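Local structure of BF1531-like N-terminal domain-containing protein (Bacteroides fragilis, 3SLR) at residues Ser94-Asn97 against Ser98-Asn102; Thr152-Asn155 against Tyr156-Asn160; Leu252-Gly255 against Lys256-Thr259. The protein is of unknown function; this N-terminal part binds magnesium in a phosphatase-type domain and may belong to an ester-bond hydrolase. All coordinates share one frame; numbering follows the deposited sequence.

Interaction 1 (Ser94-Asn97 against Ser98-Asn102); sequences SLVN and SDLQN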
ATOM      1  N   SER A  94     -22.967 -19.763   3.515  1.00 14.52           N
ATOM      2  CA  SER A  94     -24.431 -19.750   3.439  1.00 16.20           C
ATOM      3  C   SER A  94     -25.032 -21.143   3.234  1.00 19.03           C
ATOM      4  O   SER A  94     -26.184 -21.378   3.593  1.00 19.39           O
ATOM      5  CB  SER A  94     -24.896 -18.848   2.294  1.00 15.58           C
ATOM      6  OG  SER A  94     -24.727 -19.514   1.048  1.00 16.80           O
ATOM      7  N   LEU A  95     -24.250 -22.057   2.665  1.00 18.41           N
ATOM      8  CA  LEU A  95     -24.756 -23.382   2.285  1.00 21.88           C
ATOM      9  C   LEU A  95     -24.651 -24.451   3.378  1.00 26.36           C
ATOM     10  O   LEU A  95     -25.140 -25.568   3.205  1.00 27.32           O
ATOM     11  CB  LEU A  95     -24.049 -23.870   1.016  1.00 20.98           C
ATOM     12  CG  LEU A  95     -24.300 -22.994  -0.219  1.00 20.92           C
ATOM     13  CD1 LEU A  95     -23.395 -23.373  -1.389  1.00 22.45           C
ATOM     14  CD2 LEU A  95     -25.762 -23.056  -0.625  1.00 22.30           C
ATOM     15  N   VAL A  96     -24.023 -24.122   4.500  1.00 24.14           N
ATOM     16  CA  VAL A  96     -23.826 -25.116   5.553  1.00 25.95           C
ATOM     17  C   VAL A  96     -24.581 -24.765   6.836  1.00 25.13           C
ATOM     18  O   VAL A  96     -24.975 -23.618   7.046  1.00 25.18           O
ATOM     19  CB  VAL A  96     -22.326 -25.357   5.826  1.00 23.91           C
ATOM     20  CG1 VAL A  96     -21.645 -25.884   4.568  1.00 26.93           C
ATOM     21  CG2 VAL A  96     -21.645 -24.076   6.314  1.00 19.36           C
ATOM     22  N   ASN A  97     -24.817 -25.764   7.683  1.00 28.53           N
ATOM     23  CA  ASN A  97     -25.495 -25.516   8.952  1.00 30.75           C
ATOM     24  C   ASN A  97     -24.560 -24.883   9.982  1.00 27.51           C
ATOM     25  O   ASN A  97     -23.365 -24.695   9.722  1.00 27.16           O
ATOM     26  CB  ASN A  97     -26.135 -26.797   9.503  1.00 37.57           C
ATOM     27  CG  ASN A  97     -25.194 -27.985   9.463  1.00 42.61           C
ATOM     28  OD1 ASN A  97     -24.009 -27.841   9.152  1.00 45.35           O
ATOM     29  ND2 ASN A  97     -25.716 -29.171   9.772  1.00 49.27           N
ATOM     30  N   SER A  98     -25.109 -24.552  11.146  1.00 30.24           N
ATOM     31  CA  SER A  98     -24.364 -23.813  12.162  1.00 31.73           C
ATOM     32  C   SER A  98     -23.087 -24.518  12.632  1.00 29.78           C
ATOM     33  O   SER A  98     -22.080 -23.866  12.905  1.00 26.85           O
ATOM     34  CB  SER A  98     -25.267 -23.467  13.355  1.00 33.49           C
ATOM     35  OG  SER A  98     -25.766 -24.641  13.969  1.00 37.41           O
ATOM     36  N   ASP A  99     -23.114 -25.844  12.723  1.00 32.93           N
ATOM     37  CA  ASP A  99     -21.916 -26.563  13.148  1.00 31.86           C
ATOM     38  C   ASP A  99     -20.722 -26.279  12.233  1.00 32.26           C
ATOM     39  O   ASP A  99     -19.614 -26.034  12.709  1.00 28.90           O
ATOM     40  CB  ASP A  99     -22.171 -28.072  13.313  1.00 36.03           C
ATOM     41  CG  ASP A  99     -22.829 -28.709  12.091  1.00 43.85           C
ATOM     42  OD1 ASP A  99     -22.649 -28.198  10.964  1.00 41.90           O
ATOM     43  OD2 ASP A  99     -23.521 -29.741  12.258  1.00 48.03           O
ATOM     44  N   LEU A 100     -20.950 -26.286  10.922  1.00 27.66           N
ATOM     45  CA  LEU A 100     -19.876 -26.019   9.979  1.00 25.30           C
ATOM     46  C   LEU A 100     -19.561 -24.530   9.862  1.00 23.96           C
ATOM     47  O   LEU A 100     -18.420 -24.158   9.595  1.00 24.67           O
ATOM     48  CB  LEU A 100     -20.179 -26.619   8.604  1.00 29.95           C
ATOM     49  CG  LEU A 100     -19.707 -28.061   8.401  1.00 36.39           C
ATOM     50  CD1 LEU A 100     -20.126 -28.935   9.567  1.00 38.23           C
ATOM     51  CD2 LEU A 100     -20.244 -28.623   7.091  1.00 35.64           C
ATOM     52  N   GLN A 101     -20.568 -23.681  10.062  1.00 24.51           N
ATOM     53  CA  GLN A 101     -20.348 -22.238  10.026  1.00 23.78           C
ATOM     54  C   GLN A 101     -19.418 -21.824  11.153  1.00 21.53           C
ATOM     55  O   GLN A 101     -18.580 -20.940  10.986  1.00 20.50           O
ATOM     56  CB  GLN A 101     -21.673 -21.468  10.118  1.00 21.28           C
ATOM     57  CG  GLN A 101     -22.581 -21.653   8.898  1.00 21.90           C
ATOM     58  CD  GLN A 101     -23.927 -20.973   9.053  1.00 20.60           C
ATOM     59  OE1 GLN A 101     -24.502 -20.933  10.146  1.00 21.66           O
ATOM     60  NE2 GLN A 101     -24.449 -20.441   7.952  1.00 19.11           N
ATOM     61  N   ASN A 102     -19.567 -22.472  12.305  1.00 22.74           N
ATOM     62  CA  ASN A 102     -18.714 -22.200  13.459  1.00 25.46           C
ATOM     63  C   ASN A 102     -17.254 -22.523  13.175  1.00 22.70           C
ATOM     64  O   ASN A 102     -16.358 -22.094  13.905  1.00 22.42           O
ATOM     65  CB  ASN A 102     -19.192 -23.004  14.674  1.00 29.29           C
ATOM     66  CG  ASN A 102     -20.125 -22.218  15.559  1.00 31.60           C
ATOM     67  OD1 ASN A 102     -19.826 -21.088  15.940  1.00 35.52           O
ATOM     68  ND2 ASN A 102     -21.273 -22.809  15.889  1.00 34.77           N
TER

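Interaction 2 (Thr152-Asn155 against Tyr156-Asn160); sequences TKLN and YELMN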
ATOM      1  N   THR A 152     -14.303 -11.633  10.913  1.00 13.84           N
ATOM      2  CA  THR A 152     -13.508 -10.831  11.834  1.00 14.74           C
ATOM      3  C   THR A 152     -12.447 -11.684  12.533  1.00 14.08           C
ATOM      4  O   THR A 152     -11.285 -11.287  12.647  1.00 16.74           O
ATOM      5  CB  THR A 152     -14.424 -10.147  12.861  1.00 17.06           C
ATOM      6  OG1 THR A 152     -15.414  -9.384  12.163  1.00 20.85           O
ATOM      7  CG2 THR A 152     -13.618  -9.221  13.795  1.00 16.10           C
ATOM      8  N   LYS A 153     -12.850 -12.865  12.980  1.00 14.86           N
ATOM      9  CA  LYS A 153     -11.915 -13.846  13.529  1.00 17.10           C
ATOM     10  C   LYS A 153     -10.852 -14.222  12.491  1.00 17.47           C
ATOM     11  O   LYS A 153      -9.648 -14.221  12.776  1.00 16.82           O
ATOM     12  CB  LYS A 153     -12.677 -15.104  13.985  1.00 17.93           C
ATOM     13  CG  LYS A 153     -11.781 -16.280  14.378  1.00 21.83           C
ATOM     14  CD  LYS A 153     -12.621 -17.464  14.873  1.00 22.72           C
ATOM     15  CE  LYS A 153     -11.778 -18.729  15.042  1.00 23.01           C
ATOM     16  NZ  LYS A 153     -12.593 -19.873  15.567  1.00 22.49           N
ATOM     17  N   LEU A 154     -11.303 -14.562  11.285  1.00 15.24           N
ATOM     18  CA  LEU A 154     -10.388 -14.949  10.210  1.00 15.72           C
ATOM     19  C   LEU A 154      -9.318 -13.882   9.934  1.00 16.81           C
ATOM     20  O   LEU A 154      -8.137 -14.198   9.850  1.00 14.54           O
ATOM     21  CB  LEU A 154     -11.173 -15.271   8.937  1.00 12.88           C
ATOM     22  CG  LEU A 154     -10.414 -15.647   7.658  1.00 14.16           C
ATOM     23  CD1 LEU A 154      -9.498 -16.842   7.884  1.00 17.88           C
ATOM     24  CD2 LEU A 154     -11.410 -15.940   6.547  1.00 15.22           C
ATOM     25  N   ASN A 155      -9.723 -12.623   9.788  1.00 14.84           N
ATOM     26  CA  ASN A 155      -8.754 -11.579   9.441  1.00 16.64           C
ATOM     27  C   ASN A 155      -7.747 -11.353  10.556  1.00 17.66           C
ATOM     28  O   ASN A 155      -6.563 -11.082  10.303  1.00 15.58           O
ATOM     29  CB  ASN A 155      -9.453 -10.267   9.077  1.00 17.62           C
ATOM     30  CG  ASN A 155      -9.919 -10.247   7.646  1.00 14.72           C
ATOM     31  OD1 ASN A 155      -9.212 -10.714   6.756  1.00 14.96           O
ATOM     32  ND2 ASN A 155     -11.125  -9.735   7.411  1.00 15.42           N
ATOM     33  N   TYR A 156      -8.214 -11.473  11.793  1.00 14.78           N
ATOM     34  CA  TYR A 156      -7.332 -11.340  12.949  1.00 16.69           C
ATOM     35  C   TYR A 156      -6.293 -12.458  12.972  1.00 17.71           C
ATOM     36  O   TYR A 156      -5.095 -12.200  13.077  1.00 14.75           O
ATOM     37  CB  TYR A 156      -8.137 -11.316  14.254  1.00 15.13           C
ATOM     38  CG  TYR A 156      -7.277 -11.374  15.506  1.00 18.59           C
ATOM     39  CD1 TYR A 156      -6.388 -10.349  15.816  1.00 21.81           C
ATOM     40  CD2 TYR A 156      -7.360 -12.458  16.373  1.00 22.78           C
ATOM     41  CE1 TYR A 156      -5.596 -10.407  16.959  1.00 21.50           C
ATOM     42  CE2 TYR A 156      -6.581 -12.528  17.510  1.00 27.33           C
ATOM     43  CZ  TYR A 156      -5.701 -11.502  17.797  1.00 27.35           C
ATOM     44  OH  TYR A 156      -4.936 -11.591  18.930  1.00 32.50           O
ATOM     45  N   GLU A 157      -6.749 -13.699  12.855  1.00 18.07           N
ATOM     46  CA  GLU A 157      -5.825 -14.833  12.894  1.00 16.95           C
ATOM     47  C   GLU A 157      -4.883 -14.875  11.690  1.00 16.10           C
ATOM     48  O   GLU A 157      -3.758 -15.345  11.802  1.00 15.56           O
ATOM     49  CB  GLU A 157      -6.587 -16.156  13.025  1.00 14.77           C
ATOM     50  CG  GLU A 157      -7.346 -16.296  14.341  1.00 21.03           C
ATOM     51  CD  GLU A 157      -6.450 -16.226  15.576  1.00 27.22           C
ATOM     52  OE1 GLU A 157      -5.204 -16.291  15.445  1.00 26.90           O
ATOM     53  OE2 GLU A 157      -7.002 -16.106  16.690  1.00 28.24           O
ATOM     54  N   LEU A 158      -5.339 -14.385  10.537  1.00 14.44           N
ATOM     55  CA  LEU A 158      -4.460 -14.276   9.381  1.00 16.44           C
ATOM     56  C   LEU A 158      -3.267 -13.399   9.704  1.00 16.37           C
ATOM     57  O   LEU A 158      -2.148 -13.674   9.278  1.00 16.07           O
ATOM     58  CB  LEU A 158      -5.199 -13.697   8.173  1.00 16.73           C
ATOM     59  CG  LEU A 158      -6.008 -14.655   7.312  1.00 22.34           C
ATOM     60  CD1 LEU A 158      -6.791 -13.841   6.286  1.00 21.79           C
ATOM     61  CD2 LEU A 158      -5.084 -15.672   6.633  1.00 16.66           C
HETATM   62  N   MSE A 159      -3.496 -12.329  10.453  1.00 13.62           N
HETATM   63  CA  MSE A 159      -2.369 -11.475  10.815  1.00 14.28           C
HETATM   64  C   MSE A 159      -1.383 -12.210  11.724  1.00 15.47           C
HETATM   65  O   MSE A 159      -0.159 -12.065  11.588  1.00 17.33           O
HETATM   66  CB  MSE A 159      -2.863 -10.175  11.442  1.00 14.08           C
HETATM   67  CG  MSE A 159      -3.684  -9.369  10.463  1.00 13.22           C
HETATM   68 SE   MSE A 159      -3.985  -7.535  11.093  1.00 31.00          SE
HETATM   69  CE  MSE A 159      -5.209  -6.958   9.660  1.00 19.55           C
ATOM     70  N   ASN A 160      -1.914 -13.010  12.643  1.00 15.61           N
ATOM     71  CA  ASN A 160      -1.071 -13.838  13.493  1.00 17.13           C
ATOM     72  C   ASN A 160      -0.287 -14.872  12.683  1.00 18.21           C
ATOM     73  O   ASN A 160       0.880 -15.129  12.968  1.00 19.04           O
ATOM     74  CB  ASN A 160      -1.888 -14.489  14.612  1.00 18.25           C
ATOM     75  CG  ASN A 160      -2.456 -13.462  15.584  1.00 21.64           C
ATOM     76  OD1 ASN A 160      -1.883 -12.387  15.766  1.00 24.94           O
ATOM     77  ND2 ASN A 160      -3.592 -13.787  16.205  1.00 22.24           N
TER

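Interaction 3 (Leu252-Gly255 against Lys256-Thr259); sequences LGIG and KAFT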
ATOM      1  N   LEU A 252     -10.545  24.599  15.607  1.00 22.79           N
ATOM      2  CA  LEU A 252     -11.133  24.437  14.289  1.00 21.42           C
ATOM      3  C   LEU A 252     -10.258  25.044  13.209  1.00 22.69           C
ATOM      4  O   LEU A 252      -9.554  26.026  13.446  1.00 24.80           O
ATOM      5  CB  LEU A 252     -12.529  25.058  14.245  1.00 23.55           C
ATOM      6  CG  LEU A 252     -13.509  24.521  15.285  1.00 24.10           C
ATOM      7  CD1 LEU A 252     -14.841  25.247  15.151  1.00 25.39           C
ATOM      8  CD2 LEU A 252     -13.682  23.006  15.146  1.00 25.66           C
ATOM      9  N   GLY A 253     -10.283  24.442  12.024  1.00 18.97           N
ATOM     10  CA  GLY A 253      -9.604  25.033  10.891  1.00 20.15           C
ATOM     11  C   GLY A 253      -8.409  24.236  10.421  1.00 20.41           C
ATOM     12  O   GLY A 253      -8.017  23.261  11.054  1.00 18.42           O
ATOM     13  N   ILE A 254      -7.807  24.687   9.327  1.00 19.59           N
ATOM     14  CA  ILE A 254      -6.795  23.902   8.618  1.00 20.39           C
ATOM     15  C   ILE A 254      -5.561  23.495   9.442  1.00 21.32           C
ATOM     16  O   ILE A 254      -4.905  22.503   9.125  1.00 17.45           O
ATOM     17  CB  ILE A 254      -6.366  24.603   7.315  1.00 22.88           C
ATOM     18  CG1 ILE A 254      -5.820  23.582   6.320  1.00 22.19           C
ATOM     19  CG2 ILE A 254      -5.362  25.709   7.597  1.00 23.72           C
ATOM     20  CD1 ILE A 254      -6.846  22.548   5.875  1.00 25.11           C
ATOM     21  N   GLY A 255      -5.251  24.243  10.497  1.00 17.83           N
ATOM     22  CA  GLY A 255      -4.140  23.913  11.373  1.00 17.86           C
ATOM     23  C   GLY A 255      -4.225  22.504  11.926  1.00 18.46           C
ATOM     24  O   GLY A 255      -3.210  21.823  12.138  1.00 16.13           O
ATOM     25  N   LYS A 256      -5.448  22.053  12.167  1.00 17.29           N
ATOM     26  CA  LYS A 256      -5.658  20.696  12.653  1.00 18.41           C
ATOM     27  C   LYS A 256      -5.231  19.646  11.619  1.00 15.81           C
ATOM     28  O   LYS A 256      -4.711  18.581  11.976  1.00 18.13           O
ATOM     29  CB  LYS A 256      -7.118  20.490  13.072  1.00 17.14           C
ATOM     30  CG  LYS A 256      -7.401  19.075  13.530  1.00 21.57           C
ATOM     31  CD  LYS A 256      -8.821  18.896  14.025  1.00 29.22           C
ATOM     32  CE  LYS A 256      -9.840  19.121  12.927  1.00 24.32           C
ATOM     33  NZ  LYS A 256     -11.217  19.151  13.486  1.00 27.51           N
ATOM     34  N   ALA A 257      -5.456  19.928  10.341  1.00 15.60           N
ATOM     35  CA  ALA A 257      -5.016  19.011   9.286  1.00 15.25           C
ATOM     36  C   ALA A 257      -3.495  18.885   9.255  1.00 17.51           C
ATOM     37  O   ALA A 257      -2.958  17.794   9.007  1.00 16.02           O
ATOM     38  CB  ALA A 257      -5.546  19.442   7.914  1.00 16.89           C
ATOM     39  N   PHE A 258      -2.800  19.995   9.494  1.00 15.47           N
ATOM     40  CA  PHE A 258      -1.343  19.964   9.500  1.00 14.78           C
ATOM     41  C   PHE A 258      -0.835  19.181  10.708  1.00 14.83           C
ATOM     42  O   PHE A 258       0.153  18.457  10.610  1.00 15.81           O
ATOM     43  CB  PHE A 258      -0.746  21.381   9.438  1.00 14.83           C
ATOM     44  CG  PHE A 258      -0.882  22.034   8.082  1.00 16.38           C
ATOM     45  CD1 PHE A 258      -0.071  21.635   7.017  1.00 15.69           C
ATOM     46  CD2 PHE A 258      -1.790  23.055   7.875  1.00 15.48           C
ATOM     47  CE1 PHE A 258      -0.201  22.229   5.768  1.00 16.27           C
ATOM     48  CE2 PHE A 258      -1.927  23.649   6.632  1.00 14.59           C
ATOM     49  CZ  PHE A 258      -1.124  23.237   5.578  1.00 15.66           C
ATOM     50  N   THR A 259      -1.533  19.297  11.834  1.00 15.10           N
ATOM     51  CA  THR A 259      -1.197  18.523  13.029  1.00 12.93           C
ATOM     52  C   THR A 259      -1.291  17.021  12.745  1.00 14.75           C
ATOM     53  O   THR A 259      -0.381  16.256  13.084  1.00 14.04           O
ATOM     54  CB  THR A 259      -2.142  18.870  14.215  1.00 16.35           C
ATOM     55  OG1 THR A 259      -1.782  20.149  14.734  1.00 19.20           O
ATOM     56  CG2 THR A 259      -2.019  17.842  15.335  1.00 17.49           C
TER

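Interaction 1 (Ser94-Asn97 against Ser98-Asn102)
Val-96 lays its two methyls against the first turn of the short helix 98-101. Its CG2 sits 3.7 Å from Leu-100 CB and equally close to Gln-101 CG, while its CG1 faces the Leu-100 branch CD2 at 4.0 Å. The Val-96 and Leu-100 side chains cross at about a right angle; Gln-101 instead slides past Val-96 in the opposite direction. With CG set beside its backbone N (chi1 -67°) and the chain extended beyond it, Gln-101 runs back over the loop, CG packed on Asn-97 O at 3.2 Å and the amide carried to His-93, whose carbonyl O takes a hydrogen bond from NE2. The motif is a helix start after a short loop: Asn-97 occupies the N-cap position, directly ahead of the helix, which follows helix 86-94 within the FkbH N-terminal domain. Asn-97 O accepts the first helical bond, from Gln-101 N over 3.0 Å, and Leu-100 N adds a weak, more bent bond to the same oxygen. Gln-101 also touches Ser-145, and Asn-102 touches Gln-144 and Ser-145, in the loop ahead of helix 147-164.

Interaction 2 (Thr152-Asn155 against Tyr156-Asn160)
Leu-158 folds its branch back over the carbonyl of Leu-154, one turn earlier in helix 147-164: CG lies 3.3 Å from Leu-154 O. From the Leu-154 side, the methyl CD1 reaches along the helix to meet Leu-158 CG at 4.2 Å, a loose apolar touch between obliquely set side chains. The first torsions of the two leucines differ. Leu-154 has CG swung opposite its backbone N (chi1 178°), whereas Leu-158 keeps CG next to that nitrogen (chi1 -84°), which brings it over the preceding turn. Both are buried: Leu-154 packs on Ala-105 and Leu-109 of helix 104-118 and on Tyr-128, which Leu-158 also touches. The backbone makes i to i+4 bonds, nearly straight for Glu-157 N to Lys-153 O (2.9 Å, 172° at the hydrogen) and weak for Met-159 N to Asn-155 O. Met-159, a selenomethionine, places its CG 3.4 Å from that same Asn-155 oxygen. Lys-153 and Glu-157 pass with CG to CG at 4.4 Å, only loosely, and their charged ends diverge. Lys-153, fully extended, makes a salt bridge with Asp-106, while Glu-157 bends and its OE1 accepts Asn-160 ND2 at 3.1 Å from above the carboxylate plane. The same ND2 stands over one face of the Tyr-156 ring, offset toward the rim. Apolar leucines thus face Tyr-128 and, through Leu-154, helix 104-118, while the polar ends reach specific partners: Lys-153 to Asp-106, and Asn-155 ND2 to the Tyr-128 carbonyl.

Interaction 3 (Leu252-Gly255 against Lys256-Thr259)
Ile-254 and Phe-258 meet obliquely at the start of helix 255-270. CG1 of the isoleucine lies 3.9 Å from Phe-258 CE2, and its CG2 is only slightly farther from the same ring carbon, so the two branches share one corner of the ring. The CD1 methyl turns another way and touches Ala-257 CB at 3.9 Å. This split follows from the isoleucine torsions: CG1 points opposite the backbone N (chi1 -156°) and chi2 then turns CD1 toward the alanine. Phe-258 has its CG beside its own backbone N (chi1 -73°), which leans the ring back toward the helix start; CD2 comes within 3.4 Å of Ile-254 O, and Gly-255 CA sits at the ring edge, near its plane. This is the first turn of helix 255-270 in the phosphatase domain, opened by an i to i+3 bond from Lys-256 N to Gly-253 O at 3.0 Å. Ile-254 O takes two donors: Phe-258 N at 3.3 Å and Ala-257 N in a weak, more bent bond. Thr-259 N then reaches Gly-255 O at 3.0 Å, as an ordinary helical bond. The backbone angles of Gly-253 (phi 112°) suit a residue without a CB, as the Leu-252 carbonyl oxygen lies close to where one would be. Lys-256 leads away from this apolar group, its chain bent at chi3, and its CB leans on Gly-253 O. Outside the two segments, Ile-254 touches Gln-247 and Asp-359, Phe-258 packs on Pro-360, and Thr-259 OG1 accepts a weak hydrogen bond from Gly-249 N. The Phe-258 side chain comes within about 7 Å of that of Asp-336, a magnesium ligand.

In the fold
Interactions 1 and 2 both belong to the FkbH N-terminal domain, with its five-stranded parallel sheet; their centres are 19 Å apart and their nearest atoms about 5 Å, without touching. Interaction 3 belongs to the part with the four-stranded parallel sheet, the phosphatase domain, its centre 49 Å from that of interaction 1 and 35 Å from that of interaction 2. Interaction 3 alone comes near the metal site: the Phe-258 side chain is about 9 Å from a bound magnesium ion; the metal site is formed by Asp-228, Asp-230 and Asp-336. Asp-228 and Asp-230, with Thr-232, are consistent with a HAD-type DxDx(T/V) motif. Interactions 1 and 2 lie away from that site.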